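Local coordinates for protein mandelate racemase/muconate lactonizing enzyme/Enolase superfamily (Rhodobacter sphaeroides, PDB 2HZG) that belongs to the enolase superfamily, pairing a capping N-terminal domain with a TIM-barrel-like C-terminal domain that holds a sodium ion among three acidic side chains, at residues A262-L265 against M266-R270; Q275-C278 against G279-G282; A314-Q317 against P318-G321. All coordinates share one frame; numbering follows the deposited sequence.

Contact 1: residues A262-L265 against M266-R270; sequences AQHL and MDYGR
The ring of H264 lies alongside that of Y268, one helical turn on, the two side chains pointing the same way from the last turns of helix 259-268, an outer helix of the TIM-barrel-like domain and the middle element of a beta-alpha-beta unit. H264 CD2 comes within 4.1 Å of Y268 CE2, and H264 CB stands equally far from Y268 CD2, an oblique van der Waals contact rather than a stack. In both residues CG lies opposite the carbonyl carbon and beside the backbone N, which sends the two rings off in the same direction. Both reach the second subunit: H264 NE2 is hydrogen-bonded to its G233 O, and the Y268 ring stacks on Y268 of that subunit.

One residue earlier along the same turn, Q263 runs extended past D267, where the aliphatic Q263 CG lies 3.5 Å from D267 OD2. Amide and carboxylate planes are 30° apart, and the carboxylate finds its main partner in R297, a salt bridge to helix 284-297. On the buried flank M266 folds back along the helix: its chain turns at chi3, bringing CE to 3.8 Å from Q263 CA, while its CG is 3.5 Å from A262 O. L265, also buried, packs on L235 and H238 of helix 235-242.

The backbone keeps i to i+4 bonding through M266 N to A262 O, D267 N to Q263 O and Y268 N to H264 O. R270 then leaves helical angles with positive phi. The last bond of the series is bent: G269 N lies 2.8 Å from L265 O but above the carbonyl plane, with an N-H...O angle of 131°.

Contact 2: residues Q275-C278 against G279-G282; sequences QIDC and GRIG
Strand 273-276 of the barrel passes through D277 into one short, weakly bonded helical turn, and D277 O receives both R280 N and I281 N at its start. I281 N is 3.1 Å from D277 O, nearly along the C=O axis, whereas R280 N sits above the carbonyl plane, so two donors grip one oxygen from different directions. D277 also occupies the N-cap position. Its CG is turned anti to the backbone N (chi1 -163°), which carries D277 OD1 over the start of the turn, 2.8 Å from G279 N in a weak capping bond.

Beyond the cap, D277 and R280 run past each other. The arginine chain is extended from CG to NE, and R280 CG passes 4.0 Å from D277 CG. The carboxylate and guanidinium planes are 24° apart, with D277 OD2 over one guanidinium face near its rim. D277 OD2 and R280 NE are 4.3 Å apart, and no N-H points at the oxygen: the charges are close without forming a salt bridge. OD2 is hydrogen-bonded to H304 ND1 instead, and R280 NH1 forms a salt bridge with OE1 of E254, a sodium ligand.

On the other flank I281 CG2 meets I276 CG2 at 3.8 Å, while I281 CD1 lies 4.0 Å from I276 CD1; both side chains continue onto V290 of helix 284-297. G282, with positive phi, ends the turn, and its N is held by S104 of helix 99-118.

The two carboxylate oxygens thus have separate tasks: OD1 weakly caps the turn while OD2 bonds the histidine, with the guanidinium face lying against OD2. Through E254, the same arginine stands in the second shell of the metal site.

Contact 3: residues A314-Q317 against P318-G321; sequences ASLQ and PFAG
L316 and F319 slant across each other at the end of helix 309-316, with L316 CD2 touching the F319 ring at CE2 (3.8 Å) and CZ. F319 CG is placed between its own backbone N and carbonyl carbon (chi1 74°), an orientation that swings the ring back against the helix. One edge of that ring reaches S315 O, which lies near the ring plane 3.5 Å from F319 CE2. Y301 of strand 300-303 meets the same ring with its plane inclined by about 50°.

P318 wedges its ring against the helical turn before it: P318 CD is 3.2 Å from A314 O. The proline has no N-H for A314 O, which is met weakly by Q317 N instead. F319 N donates to L316 O across 3.1 Å, and A320 N to Q317 O, also i to i+3 bonds, each donor standing above the carbonyl plane. A320 CB lies 3.5 Å from Q317 O. The Q317 chain bends at chi2, and its NE2 is hydrogen-bonded to S313 OG.

F319 O accepts from K134 NZ and P318 O bonds Y128 OH, tying the turn to the chain leading into strand 135-141. This is a proline-containing turn following helix 309-316 in the TIM-barrel-like domain, on the way to strand 327-331.

How the contacts relate
All three contacts belong to the TIM-barrel-like domain and follow one another along the chain in the order 1, 2, 3. Contact 1, on the outer helix 259-268, leads into strand 273-276, at whose end contact 2 begins; their centres are 16 Å apart, yet A262 CB meets I276 CD1 at 3.7 Å. Contact 3 comes after strand 300-303, its centre 11 Å from that of contact 2. There C278 N lies 3.0 Å from S315 OG, probably hydrogen-bonded, and C278 SG packs on P318 CG. Contacts 1 and 3 do not touch. Contact 2 therefore bridges a dimer-facing helix and the buried turn after helix 309-316, with R280 reaching toward the sodium ligand E254.

Contact 1: residues A262-L265 against M266-R270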
# COMPACT_ATOMS: atom_id res chain seq x y z
N ALA A 262 8.11 8.18 2.43
CA ALA A 262 8.49 9.52 2.87
C ALA A 262 9.93 9.85 2.43
O ALA A 262 10.18 10.94 1.89
CB ALA A 262 8.35 9.65 4.38
N GLN A 263 10.87 8.92 2.64
CA GLN A 263 12.25 9.18 2.22
C GLN A 263 12.38 9.43 0.71
O GLN A 263 13.12 10.31 0.29
CB GLN A 263 13.20 8.06 2.61
CG GLN A 263 14.65 8.50 2.46
CD GLN A 263 15.63 7.38 2.71
OE1 GLN A 263 16.44 7.45 3.64
NE2 GLN A 263 15.56 6.33 1.90
N HIS A 264 11.66 8.64 -0.08
CA HIS A 264 11.68 8.81 -1.54
C HIS A 264 11.10 10.14 -1.98
O HIS A 264 11.62 10.78 -2.90
CB HIS A 264 10.96 7.66 -2.23
CG HIS A 264 11.63 6.34 -2.05
ND1 HIS A 264 10.98 5.14 -2.28
CD2 HIS A 264 12.88 6.02 -1.65
CE1 HIS A 264 11.81 4.14 -2.04
NE2 HIS A 264 12.97 4.65 -1.64
N LEU A 265 10.00 10.55 -1.35
CA LEU A 265 9.44 11.88 -1.62
C LEU A 265 10.44 12.98 -1.32
O LEU A 265 10.60 13.90 -2.13
CB LEU A 265 8.13 12.10 -0.83
CG LEU A 265 7.34 13.37 -1.19
CD1 LEU A 265 6.84 13.37 -2.64
CD2 LEU A 265 6.18 13.49 -0.21
N MET A 266 11.15 12.89 -0.19
CA MET A 266 12.21 13.88 0.10
C MET A 266 13.36 13.82 -0.90
O MET A 266 13.81 14.86 -1.39
CB MET A 266 12.75 13.75 1.51
CG MET A 266 11.70 14.03 2.57
SD MET A 266 12.38 14.00 4.24
CE MET A 266 12.56 12.24 4.51
N ASP A 267 13.80 12.61 -1.22
CA ASP A 267 14.97 12.45 -2.09
C ASP A 267 14.71 12.65 -3.59
O ASP A 267 15.59 13.15 -4.27
CB ASP A 267 15.68 11.12 -1.83
CG ASP A 267 16.41 11.12 -0.50
OD1 ASP A 267 16.69 12.21 0.03
OD2 ASP A 267 16.65 10.04 0.04
N TYR A 268 13.54 12.26 -4.09
CA TYR A 268 13.23 12.39 -5.51
C TYR A 268 12.14 13.43 -5.83
O TYR A 268 12.03 13.89 -6.96
CB TYR A 268 12.85 11.02 -6.07
CG TYR A 268 13.95 9.99 -5.84
CD1 TYR A 268 15.11 10.02 -6.61
CD2 TYR A 268 13.83 9.01 -4.85
CE1 TYR A 268 16.13 9.11 -6.40
CE2 TYR A 268 14.85 8.08 -4.64
CZ TYR A 268 16.00 8.14 -5.43
OH TYR A 268 17.03 7.24 -5.27
N GLY A 269 11.31 13.77 -4.85
CA GLY A 269 10.14 14.61 -5.11
C GLY A 269 10.41 16.08 -5.03
O GLY A 269 9.58 16.88 -5.45
N ARG A 270 11.57 16.46 -4.47
CA ARG A 270 11.95 17.89 -4.36
C ARG A 270 10.92 18.67 -3.52
O ARG A 270 10.63 19.84 -3.79
CB ARG A 270 12.12 18.53 -5.76
CG ARG A 270 13.26 17.95 -6.61
CD ARG A 270 13.40 18.77 -7.91
NE ARG A 270 13.70 20.18 -7.64
CZ ARG A 270 13.97 21.09 -8.57
NH1 ARG A 270 13.98 20.74 -9.86
NH2 ARG A 270 14.22 22.35 -8.22

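Contact 2: residues Q275-C278 against G279-G282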
# COMPACT_ATOMS: atom_id res chain seq x y z
N GLN A 275 5.28 15.71 5.48
CA GLN A 275 4.12 15.75 6.35
C GLN A 275 3.70 14.33 6.62
O GLN A 275 3.38 13.57 5.71
CB GLN A 275 2.97 16.53 5.71
CG GLN A 275 3.38 17.91 5.19
CD GLN A 275 2.32 18.55 4.31
OE1 GLN A 275 1.91 17.97 3.29
NE2 GLN A 275 1.89 19.75 4.68
N ILE A 276 3.69 13.97 7.90
CA ILE A 276 3.55 12.57 8.27
C ILE A 276 2.39 12.35 9.21
O ILE A 276 2.22 13.05 10.20
CB ILE A 276 4.86 12.02 8.91
CG1 ILE A 276 6.05 12.16 7.94
CG2 ILE A 276 4.64 10.58 9.45
CD1 ILE A 276 5.95 11.32 6.66
N ASP A 277 1.58 11.35 8.87
CA ASP A 277 0.49 10.91 9.69
C ASP A 277 0.91 9.66 10.46
O ASP A 277 1.10 8.61 9.85
CB ASP A 277 -0.74 10.62 8.82
CG ASP A 277 -2.01 10.57 9.63
OD1 ASP A 277 -2.05 9.84 10.63
OD2 ASP A 277 -2.99 11.25 9.29
N CYS A 278 1.08 9.77 11.77
CA CYS A 278 1.39 8.58 12.61
C CYS A 278 0.32 7.49 12.52
O CYS A 278 0.62 6.33 12.72
CB CYS A 278 1.61 8.97 14.07
SG CYS A 278 3.16 9.81 14.21
N GLY A 279 -0.92 7.88 12.23
CA GLY A 279 -2.02 6.93 12.04
C GLY A 279 -2.00 6.14 10.74
O GLY A 279 -2.87 5.29 10.52
N ARG A 280 -1.02 6.40 9.87
CA ARG A 280 -0.90 5.72 8.57
C ARG A 280 0.45 5.06 8.34
O ARG A 280 0.54 3.97 7.74
CB ARG A 280 -1.11 6.71 7.41
CG ARG A 280 -2.50 7.28 7.33
CD ARG A 280 -2.57 8.20 6.14
NE ARG A 280 -3.92 8.73 5.97
CZ ARG A 280 -4.22 9.84 5.30
NH1 ARG A 280 -3.27 10.56 4.73
NH2 ARG A 280 -5.48 10.23 5.22
N ILE A 281 1.50 5.71 8.83
CA ILE A 281 2.87 5.29 8.55
C ILE A 281 3.39 4.12 9.41
O ILE A 281 4.51 3.64 9.18
CB ILE A 281 3.85 6.49 8.62
CG1 ILE A 281 5.08 6.23 7.73
CG2 ILE A 281 4.24 6.84 10.09
CD1 ILE A 281 5.96 7.44 7.53
N GLY A 282 2.59 3.65 10.38
CA GLY A 282 3.04 2.60 11.29
C GLY A 282 3.32 3.10 12.70
O GLY A 282 3.94 2.39 13.50

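Contact 3: residues A314-Q317 against P318-G321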
# COMPACT_ATOMS: atom_id res chain seq x y z
N ALA A 314 -0.34 12.17 18.89
CA ALA A 314 0.56 11.15 18.34
C ALA A 314 1.42 11.72 17.24
O ALA A 314 2.62 11.47 17.20
CB ALA A 314 -0.22 9.93 17.85
N SER A 315 0.82 12.53 16.37
CA SER A 315 1.55 13.05 15.22
C SER A 315 2.47 14.23 15.57
O SER A 315 3.31 14.60 14.78
CB SER A 315 0.63 13.35 14.04
OG SER A 315 0.19 12.12 13.39
N LEU A 316 2.30 14.80 16.77
CA LEU A 316 3.25 15.81 17.29
C LEU A 316 4.47 15.14 17.92
O LEU A 316 5.57 15.71 17.87
CB LEU A 316 2.57 16.72 18.31
CG LEU A 316 1.46 17.65 17.80
CD1 LEU A 316 0.87 18.49 18.93
CD2 LEU A 316 2.04 18.54 16.74
N GLN A 317 4.29 13.95 18.50
CA GLN A 317 5.40 13.26 19.19
C GLN A 317 6.70 13.21 18.36
O GLN A 317 7.76 13.56 18.88
CB GLN A 317 5.02 11.85 19.65
CG GLN A 317 3.74 11.71 20.51
CD GLN A 317 3.84 12.40 21.86
OE1 GLN A 317 4.93 12.57 22.43
NE2 GLN A 317 2.69 12.83 22.38
N PRO A 318 6.64 12.81 17.07
CA PRO A 318 7.89 12.61 16.33
C PRO A 318 8.74 13.85 16.06
O PRO A 318 9.89 13.72 15.62
CB PRO A 318 7.42 12.02 15.00
CG PRO A 318 6.03 11.47 15.31
CD PRO A 318 5.48 12.47 16.23
N PHE A 319 8.18 15.04 16.26
CA PHE A 319 8.98 16.25 16.09
C PHE A 319 8.90 17.18 17.30
O PHE A 319 9.26 18.36 17.20
CB PHE A 319 8.73 16.97 14.73
CG PHE A 319 7.38 17.71 14.59
CD1 PHE A 319 7.38 19.08 14.26
CD2 PHE A 319 6.15 17.05 14.68
CE1 PHE A 319 6.19 19.77 14.06
CE2 PHE A 319 4.95 17.72 14.51
CZ PHE A 319 4.96 19.11 14.18
N ALA A 320 8.47 16.64 18.44
CA ALA A 320 8.34 17.40 19.69
C ALA A 320 9.65 18.09 20.05
O ALA A 320 9.67 19.25 20.44
CB ALA A 320 7.90 16.48 20.83
N GLY A 321 10.76 17.38 19.91
CA GLY A 321 12.06 17.90 20.33
C GLY A 321 12.79 18.68 19.27
O GLY A 321 13.91 19.12 19.50